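Local atomic coordinates of uncharacterized protein (Azotobacter vinelandii, PDB entry 6RK0), a protein that binds heme b and FAD and probably acts as a low-potential terminal oxidase associated with the iron-only nitrogenase. Residues R64-S75 and E157-I166; G139-R147 and M215-R223. All coordinates share one frame; numbering follows the deposited sequence.

Contact 1: residues R64-S75 and E157-I166. With HEM (protoporphyrin IX containing Fe), chain C.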
loop_
_atom_site.group_PDB
_atom_site.type_symbol
_atom_site.label_atom_id
_atom_site.label_comp_id
_atom_site.label_asym_id
_atom_site.label_seq_id
_atom_site.Cartn_x
_atom_site.Cartn_y
_atom_site.Cartn_z
ATOM N N ARG A 64 -10.733 11.206 -5.800
ATOM C CA ARG A 64 -11.322 11.126 -7.127
ATOM C C ARG A 64 -12.357 12.223 -7.299
ATOM O O ARG A 64 -13.176 12.474 -6.403
ATOM C CB ARG A 64 -12.004 9.774 -7.339
ATOM C CG ARG A 64 -12.537 9.593 -8.758
ATOM C CD ARG A 64 -13.185 8.251 -9.015
ATOM N NE ARG A 64 -14.423 8.010 -8.285
ATOM C CZ ARG A 64 -15.620 8.378 -8.726
ATOM N NH1 ARG A 64 -15.763 9.061 -9.863
ATOM N NH2 ARG A 64 -16.690 8.028 -8.038
ATOM N N GLU A 65 -12.335 12.869 -8.459
ATOM C CA GLU A 65 -13.442 13.739 -8.898
ATOM C C GLU A 65 -13.829 13.283 -10.301
ATOM O O GLU A 65 -13.055 13.466 -11.251
ATOM C CB GLU A 65 -13.045 15.217 -8.906
ATOM C CG GLU A 65 -12.556 15.722 -7.582
ATOM C CD GLU A 65 -12.265 17.202 -7.590
ATOM O OE1 GLU A 65 -12.719 17.936 -8.544
ATOM O OE2 GLU A 65 -11.598 17.685 -6.622
ATOM N N GLY A 66 -14.992 12.645 -10.421
ATOM C CA GLY A 66 -15.408 12.188 -11.740
ATOM C C GLY A 66 -14.395 11.227 -12.332
ATOM O O GLY A 66 -14.019 10.217 -11.712
ATOM N N ASP A 67 -13.922 11.540 -13.533
ATOM C CA ASP A 67 -13.052 10.642 -14.274
ATOM C C ASP A 67 -11.556 10.912 -14.087
ATOM O O ASP A 67 -10.746 10.443 -14.899
ATOM C CB ASP A 67 -13.411 10.659 -15.766
ATOM C CG ASP A 67 -13.208 12.026 -16.440
ATOM O OD1 ASP A 67 -12.701 12.999 -15.843
ATOM O OD2 ASP A 67 -13.581 12.123 -17.625
ATOM N N ARG A 68 -11.169 11.598 -13.009
ATOM C CA ARG A 68 -9.760 11.804 -12.708
ATOM C C ARG A 68 -9.511 11.606 -11.217
ATOM O O ARG A 68 -10.391 11.856 -10.377
ATOM C CB ARG A 68 -9.252 13.201 -13.086
ATOM C CG ARG A 68 -9.537 13.547 -14.572
ATOM C CD ARG A 68 -8.966 14.874 -14.988
ATOM N NE ARG A 68 -7.516 14.867 -15.035
ATOM C CZ ARG A 68 -6.799 14.346 -16.033
ATOM N NH1 ARG A 68 -7.372 13.771 -17.113
ATOM N NH2 ARG A 68 -5.483 14.388 -15.966
ATOM N N VAL A 69 -8.287 11.185 -10.889
ATOM C CA VAL A 69 -7.802 11.193 -9.522
ATOM C C VAL A 69 -6.746 12.262 -9.376
ATOM O O VAL A 69 -6.077 12.646 -10.350
ATOM C CB VAL A 69 -7.252 9.833 -9.046
ATOM C CG1 VAL A 69 -8.364 8.817 -8.948
ATOM C CG2 VAL A 69 -6.082 9.393 -9.884
ATOM N N TYR A 70 -6.599 12.736 -8.144
ATOM C CA TYR A 70 -5.769 13.871 -7.798
ATOM C C TYR A 70 -4.896 13.513 -6.604
ATOM O O TYR A 70 -5.309 12.742 -5.735
ATOM C CB TYR A 70 -6.651 15.082 -7.361
ATOM C CG TYR A 70 -7.527 15.601 -8.489
ATOM C CD1 TYR A 70 -8.696 14.933 -8.860
ATOM C CD2 TYR A 70 -7.159 16.745 -9.208
ATOM C CE1 TYR A 70 -9.486 15.401 -9.932
ATOM C CE2 TYR A 70 -7.952 17.205 -10.268
ATOM C CZ TYR A 70 -9.094 16.518 -10.625
ATOM O OH TYR A 70 -9.840 17.014 -11.661
ATOM N N TRP A 71 -3.712 14.129 -6.535
ATOM C CA TRP A 71 -2.855 14.020 -5.360
ATOM C C TRP A 71 -2.078 15.331 -5.232
ATOM O O TRP A 71 -2.044 16.149 -6.166
ATOM C CB TRP A 71 -1.958 12.771 -5.395
ATOM C CG TRP A 71 -0.977 12.698 -6.530
ATOM C CD1 TRP A 71 0.367 12.932 -6.481
ATOM C CD2 TRP A 71 -1.246 12.272 -7.885
ATOM N NE1 TRP A 71 0.931 12.684 -7.716
ATOM C CE2 TRP A 71 -0.033 12.269 -8.586
ATOM C CE3 TRP A 71 -2.403 11.871 -8.562
ATOM C CZ2 TRP A 71 0.059 11.897 -9.946
ATOM C CZ3 TRP A 71 -2.324 11.535 -9.916
ATOM C CH2 TRP A 71 -1.103 11.541 -10.565
ATOM N N HIS A 72 -1.493 15.557 -4.059
ATOM C CA HIS A 72 -0.881 16.836 -3.739
ATOM C C HIS A 72 0.478 16.637 -3.084
ATOM O O HIS A 72 0.777 15.583 -2.521
ATOM C CB HIS A 72 -1.773 17.684 -2.812
ATOM C CG HIS A 72 -1.576 17.377 -1.346
ATOM N ND1 HIS A 72 -1.877 16.156 -0.766
ATOM C CD2 HIS A 72 -1.048 18.124 -0.349
ATOM C CE1 HIS A 72 -1.520 16.179 0.500
ATOM N NE2 HIS A 72 -1.026 17.360 0.781
ATOM N N GLY A 73 1.272 17.700 -3.079
ATOM C CA GLY A 73 2.541 17.711 -2.373
ATOM C C GLY A 73 3.189 19.057 -2.565
ATOM O O GLY A 73 2.510 20.068 -2.761
ATOM N N SER A 74 4.504 19.132 -2.499
ATOM C CA SER A 74 5.185 20.416 -2.643
ATOM C C SER A 74 5.232 20.895 -4.085
ATOM O O SER A 74 5.549 20.125 -4.996
ATOM C CB SER A 74 6.615 20.293 -2.121
ATOM O OG SER A 74 7.364 21.464 -2.394
ATOM N N SER A 75 5.005 22.195 -4.286
ATOM C CA SER A 75 5.252 22.768 -5.598
ATOM C C SER A 75 6.671 22.530 -6.088
ATOM O O SER A 75 6.900 22.528 -7.305
ATOM C CB SER A 75 4.946 24.261 -5.576
ATOM O OG SER A 75 5.784 24.944 -4.677
ATOM N N GLU A 157 0.017 28.456 -2.861
ATOM C CA GLU A 157 1.053 28.560 -3.876
ATOM C C GLU A 157 2.224 27.604 -3.636
ATOM O O GLU A 157 2.933 27.242 -4.588
ATOM C CB GLU A 157 1.505 29.995 -4.025
ATOM C CG GLU A 157 0.288 30.826 -4.457
ATOM C CD GLU A 157 0.551 32.098 -5.208
ATOM O OE1 GLU A 157 0.363 33.188 -4.630
ATOM O OE2 GLU A 157 0.827 32.013 -6.411
ATOM N N ALA A 158 2.421 27.162 -2.397
ATOM C CA ALA A 158 3.481 26.227 -2.058
ATOM C C ALA A 158 3.103 24.788 -2.396
ATOM O O ALA A 158 3.930 23.883 -2.192
ATOM C CB ALA A 158 3.768 26.340 -0.568
ATOM N N THR A 159 1.881 24.541 -2.843
ATOM C CA THR A 159 1.346 23.192 -3.027
ATOM C C THR A 159 1.237 22.875 -4.513
ATOM O O THR A 159 0.837 23.724 -5.301
ATOM C CB THR A 159 -0.036 23.090 -2.374
ATOM O OG1 THR A 159 0.035 23.562 -1.021
ATOM C CG2 THR A 159 -0.577 21.667 -2.334
ATOM N N ALA A 160 1.608 21.665 -4.892
ATOM C CA ALA A 160 1.317 21.131 -6.214
ATOM C C ALA A 160 0.102 20.208 -6.112
ATOM O O ALA A 160 -0.068 19.507 -5.100
ATOM C CB ALA A 160 2.491 20.312 -6.741
ATOM N N VAL A 161 -0.726 20.217 -7.160
ATOM C CA VAL A 161 -1.764 19.226 -7.331
ATOM C C VAL A 161 -1.628 18.641 -8.725
ATOM O O VAL A 161 -1.553 19.380 -9.711
ATOM C CB VAL A 161 -3.176 19.805 -7.112
ATOM C CG1 VAL A 161 -4.228 18.746 -7.418
ATOM C CG2 VAL A 161 -3.315 20.335 -5.695
ATOM N N ALA A 162 -1.562 17.316 -8.786
ATOM C CA ALA A 162 -1.512 16.595 -10.048
ATOM C C ALA A 162 -2.784 15.784 -10.213
ATOM O O ALA A 162 -3.448 15.439 -9.231
ATOM C CB ALA A 162 -0.313 15.620 -10.048
ATOM N N SER A 163 -3.115 15.461 -11.462
ATOM C CA SER A 163 -4.235 14.568 -11.713
ATOM C C SER A 163 -3.938 13.624 -12.863
ATOM O O SER A 163 -3.100 13.896 -13.731
ATOM C CB SER A 163 -5.528 15.328 -11.984
ATOM O OG SER A 163 -5.566 15.886 -13.265
ATOM N N LEU A 164 -4.684 12.524 -12.868
ATOM C CA LEU A 164 -4.534 11.476 -13.856
ATOM C C LEU A 164 -5.911 10.943 -14.189
ATOM O O LEU A 164 -6.714 10.671 -13.298
ATOM C CB LEU A 164 -3.664 10.354 -13.278
ATOM C CG LEU A 164 -3.375 9.152 -14.150
ATOM C CD1 LEU A 164 -2.532 9.524 -15.382
ATOM C CD2 LEU A 164 -2.647 8.063 -13.316
ATOM N N SER A 165 -6.185 10.765 -15.477
ATOM C CA SER A 165 -7.412 10.127 -15.916
ATOM C C SER A 165 -7.522 8.719 -15.337
ATOM O O SER A 165 -6.541 7.988 -15.228
ATOM C CB SER A 165 -7.385 10.029 -17.432
ATOM O OG SER A 165 -8.470 9.272 -17.921
ATOM N N ILE A 166 -8.759 8.316 -15.039
ATOM C CA ILE A 166 -9.024 6.945 -14.629
ATOM C C ILE A 166 -9.295 6.032 -15.801
ATOM O O ILE A 166 -9.577 4.847 -15.595
ATOM C CB ILE A 166 -10.143 6.846 -13.567
ATOM C CG1 ILE A 166 -11.521 7.123 -14.185
ATOM C CG2 ILE A 166 -9.858 7.734 -12.395
ATOM C CD1 ILE A 166 -12.677 6.950 -13.205
HETATM C CHA HEM C . 2.764 17.344 2.202
HETATM C CHB HEM C . -0.968 14.919 3.975
HETATM C CHC HEM C . -3.846 18.636 2.902
HETATM C CHD HEM C . -0.069 21.165 1.411
HETATM C C1A HEM C . 1.984 16.386 2.790
HETATM C C2A HEM C . 2.506 15.110 3.266
HETATM C C3A HEM C . 1.467 14.411 3.761
HETATM C C4A HEM C . 0.304 15.270 3.591
HETATM C CMA HEM C . 1.434 13.051 4.402
HETATM C CAA HEM C . 3.976 14.667 3.246
HETATM C CBA HEM C . 4.813 15.269 4.408
HETATM C CGA HEM C . 6.047 14.419 4.564
HETATM O O1A HEM C . 6.165 13.598 5.542
HETATM O O2A HEM C . 6.952 14.511 3.671
HETATM C C1B HEM C . -2.080 15.712 3.869
HETATM C C2B HEM C . -3.422 15.312 4.217
HETATM C C3B HEM C . -4.210 16.350 3.902
HETATM C C4B HEM C . -3.380 17.412 3.365
HETATM C CMB HEM C . -3.759 13.946 4.804
HETATM C CAB HEM C . -5.701 16.536 4.047
HETATM C CBB HEM C . -6.517 15.749 4.740
HETATM C C1C HEM C . -3.072 19.641 2.401
HETATM C C2C HEM C . -3.570 20.914 1.975
HETATM C C3C HEM C . -2.516 21.648 1.605
HETATM C C4C HEM C . -1.348 20.822 1.768
HETATM C CMC HEM C . -5.048 21.271 1.932
HETATM C CAC HEM C . -2.478 23.068 1.109
HETATM C CBC HEM C . -3.326 23.994 1.615
HETATM C C1D HEM C . 1.041 20.328 1.452
HETATM C C2D HEM C . 2.361 20.692 1.027
HETATM C C3D HEM C . 3.149 19.636 1.239
HETATM C C4D HEM C . 2.319 18.587 1.804
HETATM C CMD HEM C . 2.769 22.042 0.442
HETATM C CAD HEM C . 4.654 19.530 1.027
HETATM C CBD HEM C . 5.400 19.880 2.329
HETATM C CGD HEM C . 6.893 19.997 2.080
HETATM O O1D HEM C . 7.602 18.972 2.095
HETATM O O2D HEM C . 7.380 21.126 1.843
HETATM N NA HEM C . 0.637 16.470 3.002
HETATM N NB HEM C . -2.058 16.987 3.363
HETATM N NC HEM C . -1.718 19.608 2.271
HETATM N ND HEM C . 1.023 19.046 1.928
HETATM FE FE HEM C . -0.535 18.045 2.600
HETATM O O HOH W 1 -10.651 10.866 -17.661
HETATM O O HOH W 2 -4.282 12.064 -17.423
HETATM O O HOH W 3 6.295 23.486 -0.937
HETATM O O HOH W 4 -0.147 18.763 4.550
#

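Contact 2: residues G139-R147 and M215-R223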
loop_
_atom_site.group_PDB
_atom_site.type_symbol
_atom_site.label_atom_id
_atom_site.label_comp_id
_atom_site.label_asym_id
_atom_site.label_seq_id
_atom_site.Cartn_x
_atom_site.Cartn_y
_atom_site.Cartn_z
ATOM N N GLY A 139 -13.785 15.703 1.340
ATOM C CA GLY A 139 -14.023 14.308 1.020
ATOM C C GLY A 139 -13.593 13.355 2.117
ATOM O O GLY A 139 -14.101 12.241 2.207
ATOM N N LEU A 140 -12.650 13.765 2.953
ATOM C CA LEU A 140 -12.261 12.983 4.124
ATOM C C LEU A 140 -13.192 13.262 5.295
ATOM O O LEU A 140 -13.658 12.324 5.952
ATOM C CB LEU A 140 -10.834 13.320 4.522
ATOM C CG LEU A 140 -9.793 12.900 3.494
ATOM C CD1 LEU A 140 -8.457 13.448 3.909
ATOM C CD2 LEU A 140 -9.763 11.384 3.331
ATOM N N ILE A 141 -13.469 14.540 5.563
ATOM C CA ILE A 141 -14.293 14.932 6.711
ATOM C C ILE A 141 -15.297 15.953 6.202
ATOM O O ILE A 141 -14.907 17.083 5.877
ATOM C CB ILE A 141 -13.473 15.523 7.865
ATOM C CG1 ILE A 141 -12.421 14.524 8.408
ATOM C CG2 ILE A 141 -14.417 15.971 8.998
ATOM C CD1 ILE A 141 -11.360 15.173 9.239
ATOM N N PRO A 142 -16.593 15.623 6.130
ATOM C CA PRO A 142 -17.557 16.590 5.599
ATOM C C PRO A 142 -17.522 17.898 6.387
ATOM O O PRO A 142 -17.426 17.907 7.622
ATOM C CB PRO A 142 -18.908 15.875 5.760
ATOM C CG PRO A 142 -18.568 14.411 5.728
ATOM C CD PRO A 142 -17.235 14.326 6.444
ATOM N N GLY A 143 -17.571 19.005 5.640
ATOM C CA GLY A 143 -17.675 20.338 6.209
ATOM C C GLY A 143 -16.414 20.837 6.894
ATOM O O GLY A 143 -16.437 21.904 7.514
ATOM N N GLU A 144 -15.296 20.108 6.797
ATOM C CA GLU A 144 -14.158 20.442 7.620
ATOM C C GLU A 144 -13.435 21.703 7.162
ATOM O O GLU A 144 -12.980 22.483 8.009
ATOM C CB GLU A 144 -13.217 19.263 7.707
ATOM C CG GLU A 144 -12.058 19.468 8.638
ATOM C CD GLU A 144 -12.405 19.464 10.123
ATOM O OE1 GLU A 144 -13.594 19.333 10.536
ATOM O OE2 GLU A 144 -11.409 19.632 10.879
ATOM N N TRP A 145 -13.278 21.912 5.855
ATOM C CA TRP A 145 -12.460 23.018 5.350
ATOM C C TRP A 145 -12.909 24.355 5.938
ATOM O O TRP A 145 -12.086 25.196 6.331
ATOM C CB TRP A 145 -12.533 23.033 3.834
ATOM C CG TRP A 145 -11.777 24.153 3.151
ATOM C CD1 TRP A 145 -12.216 25.436 2.926
ATOM C CD2 TRP A 145 -10.457 24.070 2.563
ATOM N NE1 TRP A 145 -11.257 26.130 2.249
ATOM C CE2 TRP A 145 -10.166 25.321 2.026
ATOM C CE3 TRP A 145 -9.494 23.065 2.460
ATOM C CZ2 TRP A 145 -8.976 25.579 1.352
ATOM C CZ3 TRP A 145 -8.299 23.311 1.798
ATOM C CH2 TRP A 145 -8.051 24.565 1.246
ATOM N N GLU A 146 -14.236 24.553 6.013
ATOM C CA GLU A 146 -14.865 25.758 6.536
ATOM C C GLU A 146 -14.540 26.033 7.991
ATOM O O GLU A 146 -14.677 27.191 8.420
ATOM C CB GLU A 146 -16.402 25.575 6.413
ATOM C CG GLU A 146 -17.279 26.232 7.546
ATOM C CD GLU A 146 -18.748 26.502 7.170
ATOM O OE1 GLU A 146 -19.280 25.844 6.252
ATOM O OE2 GLU A 146 -19.370 27.401 7.789
ATOM N N ARG A 147 -14.266 24.970 8.767
ATOM C CA ARG A 147 -13.981 25.085 10.193
ATOM C C ARG A 147 -12.575 25.598 10.482
ATOM O O ARG A 147 -12.290 26.028 11.604
ATOM C CB ARG A 147 -14.188 23.747 10.930
ATOM C CG ARG A 147 -15.577 23.087 10.734
ATOM C CD ARG A 147 -15.740 21.787 11.496
ATOM N NE ARG A 147 -17.072 21.305 11.198
ATOM C CZ ARG A 147 -17.374 20.253 10.419
ATOM N NH1 ARG A 147 -16.442 19.452 9.887
ATOM N NH2 ARG A 147 -18.646 19.990 10.186
ATOM N N MET A 215 -15.316 18.738 19.511
ATOM C CA MET A 215 -15.028 17.977 18.295
ATOM C C MET A 215 -16.250 17.983 17.391
ATOM O O MET A 215 -17.345 17.594 17.827
ATOM C CB MET A 215 -14.705 16.549 18.651
ATOM C CG MET A 215 -14.347 15.731 17.394
ATOM S SD MET A 215 -14.142 13.978 17.712
ATOM C CE MET A 215 -15.862 13.463 17.775
ATOM N N PRO A 216 -16.111 18.368 16.123
ATOM C CA PRO A 216 -17.250 18.231 15.205
ATOM C C PRO A 216 -17.666 16.771 15.082
ATOM O O PRO A 216 -16.832 15.875 14.920
ATOM C CB PRO A 216 -16.692 18.732 13.867
ATOM C CG PRO A 216 -15.552 19.633 14.241
ATOM C CD PRO A 216 -14.953 19.045 15.496
ATOM N N GLU A 217 -18.975 16.521 15.090
ATOM C CA GLU A 217 -19.450 15.151 14.919
ATOM C C GLU A 217 -19.019 14.579 13.575
ATOM O O GLU A 217 -18.849 13.366 13.444
ATOM C CB GLU A 217 -20.974 15.104 15.074
ATOM C CG GLU A 217 -21.457 15.422 16.481
ATOM C CD GLU A 217 -22.964 15.309 16.614
ATOM O OE1 GLU A 217 -23.617 14.926 15.617
ATOM O OE2 GLU A 217 -23.494 15.602 17.713
ATOM N N ASP A 218 -18.838 15.439 12.576
ATOM C CA ASP A 218 -18.423 14.972 11.259
ATOM C C ASP A 218 -17.066 14.269 11.271
ATOM O O ASP A 218 -16.791 13.517 10.337
ATOM C CB ASP A 218 -18.388 16.120 10.247
ATOM C CG ASP A 218 -19.767 16.511 9.762
ATOM O OD1 ASP A 218 -20.661 15.623 9.711
ATOM O OD2 ASP A 218 -19.988 17.704 9.437
ATOM N N ILE A 219 -16.212 14.510 12.274
ATOM C CA ILE A 219 -14.948 13.762 12.355
ATOM C C ILE A 219 -15.212 12.268 12.359
ATOM O O ILE A 219 -14.415 11.488 11.815
ATOM C CB ILE A 219 -14.156 14.189 13.623
ATOM C CG1 ILE A 219 -13.806 15.685 13.705
ATOM C CG2 ILE A 219 -12.882 13.378 13.772
ATOM C CD1 ILE A 219 -13.219 16.280 12.543
ATOM N N LEU A 220 -16.328 11.840 12.977
ATOM C CA LEU A 220 -16.661 10.421 13.097
ATOM C C LEU A 220 -17.107 9.820 11.777
ATOM O O LEU A 220 -17.243 8.597 11.687
ATOM C CB LEU A 220 -17.731 10.174 14.169
ATOM C CG LEU A 220 -17.343 10.625 15.580
ATOM C CD1 LEU A 220 -18.485 10.466 16.548
ATOM C CD2 LEU A 220 -16.142 9.877 16.089
ATOM N N LYS A 221 -17.322 10.637 10.758
ATOM C CA LYS A 221 -17.685 10.150 9.435
ATOM C C LYS A 221 -16.486 9.702 8.595
ATOM O O LYS A 221 -16.670 8.986 7.603
ATOM C CB LYS A 221 -18.516 11.201 8.701
ATOM C CG LYS A 221 -19.857 11.469 9.377
ATOM C CD LYS A 221 -20.756 12.335 8.525
ATOM C CE LYS A 221 -22.153 12.450 9.128
ATOM N NZ LYS A 221 -22.131 13.060 10.490
ATOM N N PHE A 222 -15.266 10.080 8.962
ATOM C CA PHE A 222 -14.110 9.597 8.220
ATOM C C PHE A 222 -14.057 8.071 8.313
ATOM O O PHE A 222 -14.171 7.507 9.405
ATOM C CB PHE A 222 -12.825 10.212 8.760
ATOM C CG PHE A 222 -11.595 9.525 8.240
ATOM C CD1 PHE A 222 -11.144 9.737 6.937
ATOM C CD2 PHE A 222 -10.946 8.587 9.009
ATOM C CE1 PHE A 222 -10.057 9.056 6.438
ATOM C CE2 PHE A 222 -9.832 7.922 8.508
ATOM C CZ PHE A 222 -9.407 8.161 7.231
ATOM N N ARG A 223 -13.832 7.415 7.174
ATOM C CA ARG A 223 -13.755 5.954 7.121
ATOM C C ARG A 223 -12.843 5.567 5.975
ATOM O O ARG A 223 -12.591 6.379 5.083
ATOM C CB ARG A 223 -15.150 5.332 6.934
ATOM C CG ARG A 223 -15.930 5.862 5.731
ATOM C CD ARG A 223 -15.647 5.111 4.427
ATOM N NE ARG A 223 -15.786 3.660 4.626
ATOM C CZ ARG A 223 -15.126 2.710 3.956
ATOM N NH1 ARG A 223 -14.337 2.991 2.927
ATOM N NH2 ARG A 223 -15.309 1.442 4.304
HETATM O O HOH W 5 -13.951 9.517 4.908
#

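Contact 1: residues R64-S75 and E157-I166
The indole of Trp-71 carries Ala-162 over one face, CB lying 3.9 Å from the centroid of the six-membered ring, and meets CB of Leu-164 in plane at its edge. With CG between the backbone N and the carbonyl carbon (chi1 62°), the indole leans across the neighbouring strand. The Tyr-70 ring, on the other face of the sheet, has Ser-163 CB above it, a CH-pi contact, and Val-161 CG1 at its edge. Beside it, the Arg-68 guanidinium grips Ser-163 OG side-on and in plane, through NE at 2.8 Å and NH2 at 3.1 Å; Leu-164 C and Ser-165 N cover one of its faces. All this decorates an antiparallel strand pair, 68-74 with 159-165, in what is probably the flavin-binding split barrel of the pyridoxamine phosphate oxidase-like family. Paired backbone bonds, such as Ala-160 N to Gly-73 O at 2.8 Å, run along it toward the heme. There the His-72 ring meets Thr-159 CG2 at its edge, and NE2 binds the iron at 2.0 Å, opposite water 4. The His-72 backbone O accepts a hydrogen bond from FAD N3, which puts one residue in touch with both cofactors.

Contact 2: residues G139-R147 and M215-R223
Arg-147 NH2 donates to Asp-218 OD2 at 2.8 Å, a salt bridge that reaches the anti side of the carboxylate, with the guanidinium and carboxylate planes turned 50° apart. The other terminal nitrogen, NH1, stays with its own segment and makes two bonds, one to the Pro-142 carbonyl O and one, at 2.9 Å, to the anti lone pair of Glu-144 OE1. Pro-142 O and Asp-218 OD2 are both acceptors only 3.1 Å apart, a closeness that the one guanidinium donating to both, NH1 to the carbonyl and NH2 to the carboxylate, probably makes tolerable. An extended chain from CG to NE (chi3 -180°) carries the arginine past Pro-216, whose CG touches Arg-147 CD at 3.5 Å and whose CB sits over one guanidinium face; Gly-143 O lies over the opposite face. A methionine in its place would probably leave Glu-144 without its positive mate and the Pro-142 carbonyl without its donor, with Asp-218 held by Lys-221 alone among these charges. Lys-221 ends the salt-bridge network: a bend at chi4 (60°) brings NZ to Asp-218 OD1.

Structurally, a type II turn, Ile-141 to Glu-144, leaves the end of helix 126-140 and is met by a 3-10 segment, 217-221, of the C-terminal tail. Away from the charges the join is apolar. Ile-141 CG2 and Ile-219 CD1 touch at 3.8 Å, and Ile-100 of the second subunit packs on Ile-141. Leu-140 and Phe-222 run alongside each other in the same direction, Leu-140 CD2 lying 3.9 Å from Phe-222 CE1, while the Leu-140 carbonyl O stands in plane at the edge of the phenyl ring. That oxygen also accepts from water 5, which takes the N-H of Arg-223. Leu-140 and Trp-145 also touch the heme.

How the contacts relate
Read from the N terminus, the four segments alternate: 64-75, 139-147, 157-166, 215-223. The two contacts therefore cross, each loop holding one segment of the other. Contact 1 closes 81 residues, including helix 126-140, by pairing two strands of the sheet; contact 2 then closes 67 residues, reaching from the end of that helix to the C-terminal tail. Their centres are 21 Å apart and their nearest atoms about 8 Å, without touching. What they share is the heme: contact 1 supplies its protein axial ligand, and contact 2 lines the pocket from the C-terminal end of the helix. Both also lie against the second subunit. The example illustrates how crossed loops can frame one cofactor.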